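Local coordinates for protein fatty acid CoA ligase (Marinactinospora thermotolerans, PDB 6H1B) that belongs to the ANL clan of AMP-binding enzymes, pairing an AMP-binding domain with a smaller C-terminal one, and holds adenosine monophosphate in its pocket, at residues L320-R325 against H390-D395; V279-A284 against V416-P421; A235-R240 against R262-S267; R9-G14 against C213-G218. The protein carries 1 engineered substitution. All coordinates share one frame; numbering follows the deposited sequence.

Interaction 1 (L320-R325 against H390-D395); sequences LTAVGR and HLHLTD. With AMP (adenosine monophosphate), chain F.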
loop_
_atom_site.group_PDB
_atom_site.type_symbol
_atom_site.label_atom_id
_atom_site.label_comp_id
_atom_site.label_asym_id
_atom_site.label_seq_id
_atom_site.Cartn_x
_atom_site.Cartn_y
_atom_site.Cartn_z
ATOM N N LEU A 320 18.837 8.022 -0.692
ATOM C CA LEU A 320 17.686 8.158 -1.539
ATOM C C LEU A 320 17.426 6.867 -2.311
ATOM O O LEU A 320 16.352 6.703 -2.769
ATOM C CB LEU A 320 17.864 9.360 -2.468
ATOM C CG LEU A 320 17.834 10.705 -1.735
ATOM C CD1 LEU A 320 18.091 11.837 -2.699
ATOM C CD2 LEU A 320 16.516 10.917 -0.996
ATOM N N THR A 321 18.372 5.932 -2.361
ATOM C CA THR A 321 18.099 4.631 -2.949
ATOM C C THR A 321 17.669 3.582 -1.911
ATOM O O THR A 321 17.586 2.390 -2.248
ATOM C CB THR A 321 19.327 4.095 -3.684
ATOM O OG1 THR A 321 20.475 4.160 -2.816
ATOM C CG2 THR A 321 19.511 4.843 -4.993
ATOM N N ALA A 322 17.381 4.005 -0.678
ATOM C CA ALA A 322 17.098 3.089 0.416
ATOM C C ALA A 322 15.621 3.197 0.829
ATOM O O ALA A 322 14.921 4.190 0.471
ATOM C CB ALA A 322 17.982 3.423 1.576
ATOM N N VAL A 323 15.167 2.184 1.592
ATOM C CA VAL A 323 13.820 2.120 2.155
ATOM C C VAL A 323 13.858 2.518 3.629
ATOM O O VAL A 323 12.805 2.851 4.215
ATOM C CB VAL A 323 13.182 0.730 2.004
ATOM C CG1 VAL A 323 12.734 0.482 0.567
ATOM C CG2 VAL A 323 14.095 -0.381 2.507
ATOM N N GLY A 324 15.053 2.445 4.219
ATOM C CA GLY A 324 15.268 2.906 5.543
ATOM C C GLY A 324 15.744 1.800 6.460
ATOM O O GLY A 324 16.140 0.723 5.990
ATOM N N ARG A 325 15.754 2.117 7.767
ATOM C CA ARG A 325 16.031 1.173 8.820
ATOM C C ARG A 325 14.761 0.360 9.061
ATOM O O ARG A 325 13.660 0.888 8.969
ATOM C CB ARG A 325 16.481 1.906 10.083
ATOM C CG ARG A 325 17.966 2.227 10.148
ATOM C CD ARG A 325 18.373 2.769 11.521
ATOM N NE ARG A 325 19.773 3.188 11.577
ATOM C CZ ARG A 325 20.211 4.436 11.338
ATOM N NH1 ARG A 325 19.357 5.435 11.139
ATOM N NH2 ARG A 325 21.517 4.677 11.298
ATOM N N HIS A 390 20.755 0.772 6.838
ATOM C CA HIS A 390 19.610 1.055 5.984
ATOM C C HIS A 390 19.536 -0.026 4.905
ATOM O O HIS A 390 20.575 -0.418 4.316
ATOM C CB HIS A 390 19.734 2.419 5.334
ATOM C CG HIS A 390 19.683 3.543 6.300
ATOM N ND1 HIS A 390 20.821 4.019 6.922
ATOM C CD2 HIS A 390 18.650 4.314 6.721
ATOM C CE1 HIS A 390 20.490 5.034 7.701
ATOM N NE2 HIS A 390 19.164 5.239 7.598
ATOM N N LEU A 391 18.316 -0.511 4.653
ATOM C CA LEU A 391 18.084 -1.508 3.633
ATOM C C LEU A 391 17.908 -0.767 2.306
ATOM O O LEU A 391 17.222 0.260 2.248
ATOM C CB LEU A 391 16.841 -2.319 3.999
ATOM C CG LEU A 391 16.413 -3.395 3.005
ATOM C CD1 LEU A 391 17.444 -4.500 2.927
ATOM C CD2 LEU A 391 15.064 -3.974 3.383
ATOM N N HIS A 392 18.563 -1.303 1.267
ATOM C CA HIS A 392 18.457 -0.864 -0.121
ATOM C C HIS A 392 17.917 -2.009 -0.976
ATOM O O HIS A 392 18.535 -3.065 -1.044
ATOM C CB HIS A 392 19.829 -0.441 -0.659
ATOM C CG HIS A 392 20.372 0.823 -0.083
ATOM N ND1 HIS A 392 20.920 0.887 1.190
ATOM C CD2 HIS A 392 20.493 2.060 -0.614
ATOM C CE1 HIS A 392 21.331 2.117 1.438
ATOM N NE2 HIS A 392 21.082 2.855 0.345
ATOM N N LEU A 393 16.769 -1.800 -1.621
ATOM C CA LEU A 393 16.209 -2.799 -2.539
ATOM C C LEU A 393 16.811 -2.578 -3.930
ATOM O O LEU A 393 16.599 -1.509 -4.516
ATOM C CB LEU A 393 14.688 -2.662 -2.588
ATOM C CG LEU A 393 13.982 -2.763 -1.242
ATOM C CD1 LEU A 393 12.472 -2.648 -1.403
ATOM C CD2 LEU A 393 14.344 -4.059 -0.558
ATOM N N THR A 394 17.475 -3.601 -4.472
ATOM C CA THR A 394 17.971 -3.543 -5.818
ATOM C C THR A 394 16.921 -4.020 -6.826
ATOM O O THR A 394 17.014 -3.666 -7.987
ATOM C CB THR A 394 19.236 -4.386 -5.977
ATOM O OG1 THR A 394 18.883 -5.770 -5.882
ATOM C CG2 THR A 394 20.288 -4.008 -4.964
ATOM N N ASP A 395 15.939 -4.817 -6.397
ATOM C CA ASP A 395 14.967 -5.340 -7.346
ATOM C C ASP A 395 13.925 -6.243 -6.670
ATOM O O ASP A 395 14.197 -6.898 -5.656
ATOM C CB ASP A 395 15.643 -6.172 -8.443
ATOM C CG ASP A 395 15.367 -5.699 -9.863
ATOM O OD1 ASP A 395 14.306 -5.050 -10.085
ATOM O OD2 ASP A 395 16.232 -5.976 -10.724
HETATM P P AMP F . 2.409 -5.760 -3.234
HETATM O O1P AMP F . 2.577 -6.486 -1.896
HETATM O O2P AMP F . 1.195 -4.814 -3.316
HETATM O O3P AMP F . 2.555 -6.691 -4.443
HETATM O "O5'" AMP F . 3.761 -4.841 -3.290
HETATM C "C5'" AMP F . 4.976 -5.526 -2.968
HETATM C "C4'" AMP F . 6.160 -4.709 -3.405
HETATM O "O4'" AMP F . 5.906 -3.291 -3.361
HETATM C "C3'" AMP F . 7.321 -4.909 -2.460
HETATM O "O3'" AMP F . 7.830 -6.207 -2.628
HETATM C "C2'" AMP F . 8.250 -3.816 -2.912
HETATM O "O2'" AMP F . 9.057 -4.259 -4.007
HETATM C "C1'" AMP F . 7.245 -2.738 -3.367
HETATM N N9 AMP F . 7.393 -1.583 -2.466
HETATM C C8 AMP F . 6.571 -1.132 -1.491
HETATM N N7 AMP F . 7.057 -0.030 -0.857
HETATM C C5 AMP F . 8.231 0.205 -1.471
HETATM C C6 AMP F . 9.289 1.212 -1.312
HETATM N N6 AMP F . 9.141 2.156 -0.369
HETATM N N1 AMP F . 10.358 1.113 -2.149
HETATM C C2 AMP F . 10.475 0.114 -3.102
HETATM N N3 AMP F . 9.578 -0.855 -3.327
HETATM C C4 AMP F . 8.465 -0.829 -2.527
HETATM O O HOH W 1 15.275 0.774 -2.154
#

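Interaction 2 (V279-A284 against V416-P421); sequences VPSRVA and VLTEHP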
loop_
_atom_site.group_PDB
_atom_site.type_symbol
_atom_site.label_atom_id
_atom_site.label_comp_id
_atom_site.label_asym_id
_atom_site.label_seq_id
_atom_site.Cartn_x
_atom_site.Cartn_y
_atom_site.Cartn_z
ATOM N N VAL A 279 11.756 7.297 -7.396
ATOM C CA VAL A 279 12.774 7.863 -8.268
ATOM C C VAL A 279 13.626 8.823 -7.451
ATOM O O VAL A 279 13.173 9.903 -7.075
ATOM C CB VAL A 279 12.108 8.565 -9.464
ATOM C CG1 VAL A 279 13.117 9.041 -10.495
ATOM C CG2 VAL A 279 11.057 7.679 -10.135
ATOM N N PRO A 280 14.871 8.444 -7.096
ATOM C CA PRO A 280 15.673 9.216 -6.141
ATOM C C PRO A 280 15.763 10.724 -6.407
ATOM O O PRO A 280 15.587 11.507 -5.512
ATOM C CB PRO A 280 17.061 8.577 -6.270
ATOM C CG PRO A 280 16.755 7.133 -6.618
ATOM C CD PRO A 280 15.552 7.219 -7.527
ATOM N N SER A 281 16.017 11.102 -7.663
ATOM C CA SER A 281 16.131 12.506 -8.059
ATOM C C SER A 281 14.808 13.244 -7.818
ATOM O O SER A 281 14.795 14.423 -7.488
ATOM C CB SER A 281 16.565 12.626 -9.482
ATOM O OG SER A 281 15.845 11.725 -10.315
ATOM N N ARG A 282 13.679 12.558 -7.999
ATOM C CA ARG A 282 12.395 13.200 -7.868
ATOM C C ARG A 282 12.081 13.325 -6.371
ATOM O O ARG A 282 11.421 14.273 -5.918
ATOM C CB ARG A 282 11.342 12.443 -8.680
ATOM C CG ARG A 282 10.472 13.390 -9.498
ATOM C CD ARG A 282 10.476 13.146 -10.997
ATOM N NE ARG A 282 9.450 12.240 -11.527
ATOM C CZ ARG A 282 8.234 12.614 -11.986
ATOM N NH1 ARG A 282 7.768 13.832 -11.767
ATOM N NH2 ARG A 282 7.508 11.757 -12.683
ATOM N N VAL A 283 12.545 12.338 -5.606
ATOM C CA VAL A 283 12.379 12.348 -4.177
ATOM C C VAL A 283 13.209 13.509 -3.609
ATOM O O VAL A 283 12.715 14.319 -2.843
ATOM C CB VAL A 283 12.799 10.994 -3.574
ATOM C CG1 VAL A 283 13.127 11.076 -2.078
ATOM C CG2 VAL A 283 11.757 9.926 -3.843
ATOM N N ALA A 284 14.487 13.552 -3.989
ATOM C CA ALA A 284 15.418 14.598 -3.600
ATOM C C ALA A 284 14.749 15.964 -3.744
ATOM O O ALA A 284 14.788 16.806 -2.834
ATOM C CB ALA A 284 16.658 14.529 -4.454
ATOM N N VAL A 416 20.107 5.235 -12.491
ATOM C CA VAL A 416 21.096 5.943 -13.296
ATOM C C VAL A 416 20.388 6.723 -14.401
ATOM O O VAL A 416 20.573 7.913 -14.545
ATOM C CB VAL A 416 22.177 5.001 -13.854
ATOM C CG1 VAL A 416 23.114 5.764 -14.741
ATOM C CG2 VAL A 416 22.991 4.345 -12.754
ATOM N N LEU A 417 19.560 6.040 -15.175
ATOM C CA LEU A 417 18.805 6.699 -16.248
ATOM C C LEU A 417 18.081 7.939 -15.706
ATOM O O LEU A 417 18.148 9.002 -16.293
ATOM C CB LEU A 417 17.800 5.716 -16.859
ATOM C CG LEU A 417 18.419 4.639 -17.750
ATOM C CD1 LEU A 417 17.368 3.642 -18.194
ATOM C CD2 LEU A 417 19.097 5.255 -18.958
ATOM N N THR A 418 17.408 7.796 -14.564
ATOM C CA THR A 418 16.498 8.789 -14.051
ATOM C C THR A 418 17.271 9.993 -13.468
ATOM O O THR A 418 16.715 11.084 -13.347
ATOM C CB THR A 418 15.575 7.952 -13.154
ATOM O OG1 THR A 418 14.203 8.130 -13.505
ATOM C CG2 THR A 418 15.944 8.116 -11.696
ATOM N N GLU A 419 18.546 9.804 -13.116
ATOM C CA GLU A 419 19.400 10.889 -12.624
ATOM C C GLU A 419 19.563 11.944 -13.714
ATOM O O GLU A 419 19.758 13.100 -13.401
ATOM C CB GLU A 419 20.795 10.413 -12.208
ATOM C CG GLU A 419 20.896 9.855 -10.802
ATOM C CD GLU A 419 20.402 10.757 -9.672
ATOM O OE1 GLU A 419 20.938 11.930 -9.560
ATOM O OE2 GLU A 419 19.474 10.303 -8.890
ATOM N N HIS A 420 19.507 11.552 -14.994
ATOM C CA HIS A 420 19.640 12.521 -16.094
ATOM C C HIS A 420 18.549 13.578 -15.979
ATOM O O HIS A 420 17.386 13.252 -15.686
ATOM C CB HIS A 420 19.580 11.826 -17.459
ATOM C CG HIS A 420 19.986 12.689 -18.602
ATOM N ND1 HIS A 420 19.137 13.614 -19.159
ATOM C CD2 HIS A 420 21.137 12.752 -19.301
ATOM C CE1 HIS A 420 19.758 14.237 -20.144
ATOM N NE2 HIS A 420 20.982 13.735 -20.255
ATOM N N PRO A 421 18.901 14.872 -16.140
ATOM C CA PRO A 421 17.952 15.958 -15.913
ATOM C C PRO A 421 16.755 15.953 -16.862
ATOM O O PRO A 421 15.731 16.541 -16.518
ATOM C CB PRO A 421 18.763 17.237 -16.103
ATOM C CG PRO A 421 19.985 16.787 -16.850
ATOM C CD PRO A 421 20.243 15.361 -16.422
#

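Interaction 3 (A235-R240 against R262-S267); sequences AIERER and RSDLSS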
loop_
_atom_site.group_PDB
_atom_site.type_symbol
_atom_site.label_atom_id
_atom_site.label_comp_id
_atom_site.label_asym_id
_atom_site.label_seq_id
_atom_site.Cartn_x
_atom_site.Cartn_y
_atom_site.Cartn_z
ATOM N N ALA A 235 -6.691 20.830 1.234
ATOM C CA ALA A 235 -7.084 20.020 2.385
ATOM C C ALA A 235 -6.059 20.151 3.502
ATOM O O ALA A 235 -6.434 20.222 4.652
ATOM C CB ALA A 235 -7.236 18.573 1.996
ATOM N N ILE A 236 -4.769 20.160 3.166
ATOM C CA ILE A 236 -3.758 20.232 4.204
ATOM C C ILE A 236 -3.886 21.576 4.940
ATOM O O ILE A 236 -3.787 21.624 6.150
ATOM C CB ILE A 236 -2.353 19.976 3.633
ATOM C CG1 ILE A 236 -2.225 18.548 3.097
ATOM C CG2 ILE A 236 -1.288 20.246 4.681
ATOM C CD1 ILE A 236 -0.945 18.301 2.320
ATOM N N GLU A 237 -4.145 22.642 4.190
ATOM C CA GLU A 237 -4.212 24.006 4.720
ATOM C C GLU A 237 -5.523 24.205 5.502
ATOM O O GLU A 237 -5.500 24.663 6.634
ATOM C CB GLU A 237 -4.113 25.019 3.574
ATOM C CG GLU A 237 -3.882 26.440 4.073
ATOM C CD GLU A 237 -3.591 27.444 2.984
ATOM O OE1 GLU A 237 -4.558 27.834 2.327
ATOM O OE2 GLU A 237 -2.401 27.821 2.800
ATOM N N ARG A 238 -6.650 23.853 4.865
ATOM C CA ARG A 238 -8.016 24.004 5.405
ATOM C C ARG A 238 -8.164 23.204 6.715
ATOM O O ARG A 238 -8.639 23.738 7.689
ATOM C CB ARG A 238 -9.056 23.571 4.364
ATOM C CG ARG A 238 -9.163 24.452 3.120
ATOM C CD ARG A 238 -10.154 23.942 2.061
ATOM N NE ARG A 238 -10.333 22.490 1.947
ATOM C CZ ARG A 238 -11.085 21.737 2.763
ATOM N NH1 ARG A 238 -11.841 22.311 3.681
ATOM N NH2 ARG A 238 -11.049 20.414 2.683
ATOM N N GLU A 239 -7.715 21.943 6.738
ATOM C CA GLU A 239 -7.910 21.028 7.871
ATOM C C GLU A 239 -6.662 20.971 8.765
ATOM O O GLU A 239 -6.651 20.233 9.742
ATOM C CB GLU A 239 -8.210 19.611 7.385
ATOM C CG GLU A 239 -9.265 19.544 6.299
ATOM C CD GLU A 239 -10.679 19.912 6.695
ATOM O OE1 GLU A 239 -10.984 19.874 7.903
ATOM O OE2 GLU A 239 -11.485 20.210 5.779
ATOM N N ARG A 240 -5.620 21.732 8.416
ATOM C CA ARG A 240 -4.367 21.780 9.153
ATOM C C ARG A 240 -3.891 20.344 9.408
ATOM O O ARG A 240 -3.547 19.996 10.521
ATOM C CB ARG A 240 -4.534 22.582 10.448
ATOM C CG ARG A 240 -5.203 23.947 10.280
ATOM C CD ARG A 240 -4.322 25.155 10.011
ATOM N NE ARG A 240 -3.031 24.846 9.428
ATOM C CZ ARG A 240 -2.329 25.680 8.666
ATOM N NH1 ARG A 240 -2.719 26.943 8.576
ATOM N NH2 ARG A 240 -1.270 25.237 7.987
ATOM N N ARG A 262 3.278 28.863 -2.469
ATOM C CA ARG A 262 2.183 29.805 -2.114
ATOM C C ARG A 262 1.323 29.226 -0.967
ATOM O O ARG A 262 0.729 29.985 -0.206
ATOM C CB ARG A 262 1.322 30.151 -3.343
ATOM N N SER A 263 1.259 27.893 -0.828
ATOM C CA SER A 263 0.383 27.207 0.165
ATOM C C SER A 263 1.051 27.152 1.539
ATOM O O SER A 263 2.304 27.245 1.633
ATOM C CB SER A 263 0.028 25.813 -0.277
ATOM O OG SER A 263 -0.450 25.831 -1.613
ATOM N N ASP A 264 0.206 26.979 2.576
ATOM C CA ASP A 264 0.665 26.859 3.971
ATOM C C ASP A 264 0.501 25.418 4.437
ATOM O O ASP A 264 -0.617 24.964 4.680
ATOM C CB ASP A 264 -0.064 27.812 4.919
ATOM C CG ASP A 264 0.297 27.650 6.379
ATOM O OD1 ASP A 264 1.200 26.831 6.679
ATOM O OD2 ASP A 264 -0.304 28.371 7.202
ATOM N N LEU A 265 1.643 24.737 4.598
ATOM C CA LEU A 265 1.686 23.346 5.020
ATOM C C LEU A 265 2.474 23.219 6.330
ATOM O O LEU A 265 3.120 22.199 6.543
ATOM C CB LEU A 265 2.332 22.526 3.903
ATOM C CG LEU A 265 1.794 22.766 2.488
ATOM C CD1 LEU A 265 2.411 21.772 1.504
ATOM C CD2 LEU A 265 0.272 22.679 2.400
ATOM N N SER A 266 2.399 24.248 7.193
ATOM C CA SER A 266 3.142 24.277 8.463
ATOM C C SER A 266 2.617 23.207 9.430
ATOM O O SER A 266 3.362 22.707 10.269
ATOM C CB SER A 266 3.107 25.652 9.082
ATOM O OG SER A 266 1.790 26.171 9.081
ATOM N N SER A 267 1.335 22.852 9.290
ATOM C CA SER A 267 0.691 21.781 10.070
ATOM C C SER A 267 1.357 20.410 9.855
ATOM O O SER A 267 1.360 19.593 10.785
ATOM C CB SER A 267 -0.784 21.694 9.776
ATOM O OG SER A 267 -1.047 21.688 8.384
#

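Interaction 4 (R9-G14 against C213-G218); sequences RRVMDG and CTLATG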
loop_
_atom_site.group_PDB
_atom_site.type_symbol
_atom_site.label_atom_id
_atom_site.label_comp_id
_atom_site.label_asym_id
_atom_site.label_seq_id
_atom_site.Cartn_x
_atom_site.Cartn_y
_atom_site.Cartn_z
ATOM N N ARG A 9 -11.663 -3.574 19.704
ATOM C CA ARG A 9 -11.871 -2.810 20.933
ATOM C C ARG A 9 -10.782 -1.736 21.039
ATOM O O ARG A 9 -11.079 -0.614 21.455
ATOM C CB ARG A 9 -11.903 -3.693 22.194
ATOM C CG ARG A 9 -12.505 -3.008 23.431
ATOM C CD ARG A 9 -12.451 -3.814 24.722
ATOM N NE ARG A 9 -11.200 -3.621 25.475
ATOM C CZ ARG A 9 -11.076 -2.931 26.595
ATOM N NH1 ARG A 9 -12.139 -2.365 27.132
ATOM N NH2 ARG A 9 -9.893 -2.801 27.171
ATOM N N ARG A 10 -9.538 -2.076 20.678
ATOM C CA ARG A 10 -8.401 -1.140 20.857
ATOM C C ARG A 10 -8.696 0.143 20.086
ATOM O O ARG A 10 -8.521 1.245 20.625
ATOM C CB ARG A 10 -7.052 -1.720 20.408
ATOM C CG ARG A 10 -5.872 -0.761 20.600
ATOM C CD ARG A 10 -4.615 -1.205 19.857
ATOM N NE ARG A 10 -3.471 -0.354 20.144
ATOM C CZ ARG A 10 -2.185 -0.727 20.026
ATOM N NH1 ARG A 10 -1.847 -1.943 19.611
ATOM N NH2 ARG A 10 -1.241 0.138 20.340
ATOM N N VAL A 11 -9.136 -0.052 18.835
ATOM C CA VAL A 11 -9.506 1.014 17.910
ATOM C C VAL A 11 -10.684 1.792 18.508
ATOM O O VAL A 11 -10.616 3.005 18.637
ATOM C CB VAL A 11 -9.853 0.461 16.513
ATOM C CG1 VAL A 11 -10.300 1.576 15.584
ATOM C CG2 VAL A 11 -8.703 -0.354 15.891
ATOM N N MET A 12 -11.750 1.064 18.872
ATOM C CA MET A 12 -12.979 1.645 19.397
ATOM C C MET A 12 -12.659 2.514 20.610
ATOM O O MET A 12 -13.167 3.626 20.727
ATOM C CB MET A 12 -13.979 0.568 19.804
ATOM C CG MET A 12 -14.793 0.016 18.651
ATOM S SD MET A 12 -15.766 1.240 17.733
ATOM C CE MET A 12 -16.740 2.021 19.023
ATOM N N ASP A 13 -11.784 2.007 21.478
ATOM C CA ASP A 13 -11.472 2.626 22.757
ATOM C C ASP A 13 -10.769 3.960 22.502
ATOM O O ASP A 13 -10.842 4.859 23.316
ATOM C CB ASP A 13 -10.652 1.668 23.635
ATOM C CG ASP A 13 -11.135 1.450 25.073
ATOM O OD1 ASP A 13 -12.356 1.575 25.371
ATOM O OD2 ASP A 13 -10.283 1.085 25.900
ATOM N N GLY A 14 -10.094 4.078 21.359
ATOM C CA GLY A 14 -9.241 5.243 21.035
ATOM C C GLY A 14 -10.013 6.458 20.530
ATOM O O GLY A 14 -9.542 7.573 20.676
ATOM N N CYS A 213 -5.498 3.001 12.583
ATOM C CA CYS A 213 -4.340 3.495 13.341
ATOM C C CYS A 213 -4.602 4.926 13.839
ATOM O O CYS A 213 -4.231 5.280 14.960
ATOM C CB CYS A 213 -3.069 3.462 12.497
ATOM S SG CYS A 213 -2.466 1.784 12.149
ATOM N N THR A 214 -5.238 5.745 12.994
ATOM C CA THR A 214 -5.493 7.154 13.277
ATOM C C THR A 214 -6.532 7.281 14.394
ATOM O O THR A 214 -6.333 8.047 15.359
ATOM C CB THR A 214 -5.923 7.904 12.011
ATOM O OG1 THR A 214 -4.871 7.756 11.067
ATOM C CG2 THR A 214 -6.197 9.372 12.251
ATOM N N LEU A 215 -7.630 6.534 14.245
ATOM C CA LEU A 215 -8.702 6.529 15.243
ATOM C C LEU A 215 -8.157 6.015 16.576
ATOM O O LEU A 215 -8.377 6.648 17.612
ATOM C CB LEU A 215 -9.847 5.632 14.774
ATOM C CG LEU A 215 -10.668 6.162 13.610
ATOM C CD1 LEU A 215 -11.674 5.113 13.169
ATOM C CD2 LEU A 215 -11.363 7.450 13.999
ATOM N N ALA A 216 -7.451 4.879 16.516
ATOM C CA ALA A 216 -6.888 4.210 17.683
ATOM C C ALA A 216 -6.014 5.153 18.516
ATOM O O ALA A 216 -5.991 5.022 19.721
ATOM C CB ALA A 216 -6.096 2.994 17.256
ATOM N N THR A 217 -5.302 6.086 17.876
ATOM C CA THR A 217 -4.398 6.990 18.582
ATOM C C THR A 217 -5.103 8.307 18.944
ATOM O O THR A 217 -4.447 9.273 19.397
ATOM C CB THR A 217 -3.138 7.223 17.745
ATOM O OG1 THR A 217 -3.528 7.705 16.455
ATOM C CG2 THR A 217 -2.290 5.978 17.595
ATOM N N GLY A 218 -6.429 8.355 18.724
ATOM C CA GLY A 218 -7.297 9.455 19.172
ATOM C C GLY A 218 -7.263 10.665 18.253
ATOM O O GLY A 218 -7.563 11.758 18.673
#

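Interaction 1 (L320-R325 against H390-D395)
A322 lays its CB over one face of the H392 imidazole, a CH-pi contact 3.5 Å from the ring centroid, while T321 sits at the edge of the same ring, close to its plane. The second histidine, H390, has R325 CG over a face, with G324 CA at its edge. From CG the arginine runs extended to NE and then turns (chi4 93°), which brings one face of the guanidinium to H390 CE1, the two planes 51° apart; H390 NE2 itself is hydrogen-bonded to D313. Between the histidines the backbones form a single antiparallel bridge: V323 N donates to L391 O at 2.9 Å, and L391 N donates to G324 O at 2.8 Å. A water extends the pairing by donating to T321 O and accepting from L393 N. On the side of the ligand, V323 CG1 and L393 CD1 meet at 3.7 Å, their side chains crossing at about a right angle. V323 CG1 lies 3.7 Å from N1 of adenosine monophosphate and L393 CD1 is 3.8 Å from its C2, and this aliphatic pair belongs to the adenine pocket of an AMP-binding enzyme.

Interaction 2 (V279-A284 against V416-P421)
S281 and V279, at the beginning of helix 280-289, meet T418 and E419, at the close of helix 410-419, in a small contact between helix ends that brings together the AMP-binding and C-terminal parts of the chain. Only 194 Å² is buried, and one hydrogen bond crosses: S281 OG donates to T418 O at 3.2 Å. The hydroxyl stands above the carbonyl plane, 64° out of it. Its torsion (chi1 45°) places OG between its own backbone N and carbonyl carbon, turned to the other helix.

Beside this bond the side chains pack closely. V279, the N-cap residue, has CG1 opposite the backbone N (chi1 -173°), where it meets the T418 methyl CG2 in an apolar approach and also lies against OG1, the two side chains crossing at a slant; T418 CG2 is also 3.9 Å from S281 OG. E419 bends at chi2 and brings OE2 to 3.8 Å from S281 N, too distant for a firm bond, and to 4.0 Å from P280 CB. A carboxylate at the first turn of a helix would probably be favoured by the helix dipole, yet the stronger partner of E419 is R317, in a salt bridge through OE1.

Behind the contact, L417 packs on helix 454-464 and strand 423-433, whereas V283 rests on Y252 of helix 248-255.

Interaction 3 (A235-R240 against R262-S267)
R240 and D264 form the ionic centre of a contact between the end of helix 229-238 and the loop 262-267, whose D264 makes an Asx turn. That loop belongs to the beta-alpha-beta connection running from strand 243-246 through helix 248-255 to the parallel neighbour strand 270-274.

The salt bridge comes first. R240 NH1 bonds D264 OD2 at 3.1 Å; the oxygen lies near the guanidinium plane, while the nitrogen comes from above the carboxylate plane. NH2 adds a weak bond to OD1 at 3.2 Å. With the two planes 61° apart, this is not a flat, paired bidentate arrangement. Bends at chi2 (-90°) and chi3 fold the guanidinium back, with E237 O over one of its faces.

Hydrogen bonds fix the partners. E237, extended beyond CG, accepts from D264 N at 2.7 Å on the anti side of OE2. D264 OD1 is gripped within its own loop by S266 N at 2.9 Å, the bond that defines the Asx turn, and by S266 OG on its syn lone pair, which should help hold the carboxylate in place for R240.

Apolar contact is brief: I236 CG2 meets L265 CD2 at 3.7 Å, with L198 and L268 also against I236. Finally S267 OG, hydrogen-bonded to A241 O, sits at the guanidinium edge and lies 3.3 Å from R240 C.

Interaction 4 (R9-G14 against C213-G218)
V11 of helix 6-14 faces L215 and A216 on helix 206-216, which closes in a Schellman motif with G218 at its C-prime position. The two helices meet at close quarters: the CA atoms of V11 and A216 are 4.1 Å apart, 247 Å² is buried, and no hydrogen bond crosses.

The valine can be followed outward. At its root, CA is already 4.0 Å from A216 CB, which leaves the methyl of the alanine lying against the backbone of the N-terminal helix. CB then forks. CG1, set opposite the backbone N (chi1 177°), reaches L215 CB at 4.2 Å, the two side chains crossing at a slant. CG2, on the other branch, stands 4.5 Å from A216 CB, a looser touch. The valine side chain also packs on L69 of helix 62-73, and L215 on I65 of the same helix, so that helix 62-73 packs against both of these side chains. R10, next to V11, runs extended past the contact to helix 176-190, where its guanidinium is hydrogen-bonded to S180 OG and in a salt bridge with D184.

One turn further on, backbone meets backbone. G14 carries no side chain, and its CA comes to 3.5 Å from A216 O in a CA-H...O contact.

The Schellman turn takes part as well. G218 has positive phi and N donating to L215 O at 2.8 Å; its CA approaches G14 O at 3.3 Å in a second CA-H...O contact.

Interactions 1 and 2 share one neighbourhood: their centres are about 15 Å apart and they touch directly, L320 CD1 lying 3.5 Å from A284 CB, with interaction 1 nested inside the chain loop that interaction 2 closes. Interaction 1 borders adenosine monophosphate, while P280 of interaction 2 has its side chain about 10 Å from it. Interactions 3 and 4 stand apart, their centres about 25 Å from each other and about 30 and 31 Å from that of interaction 1. Interactions 2 and 4 lie on opposite sides of the chain's centre, about 39 Å between centres.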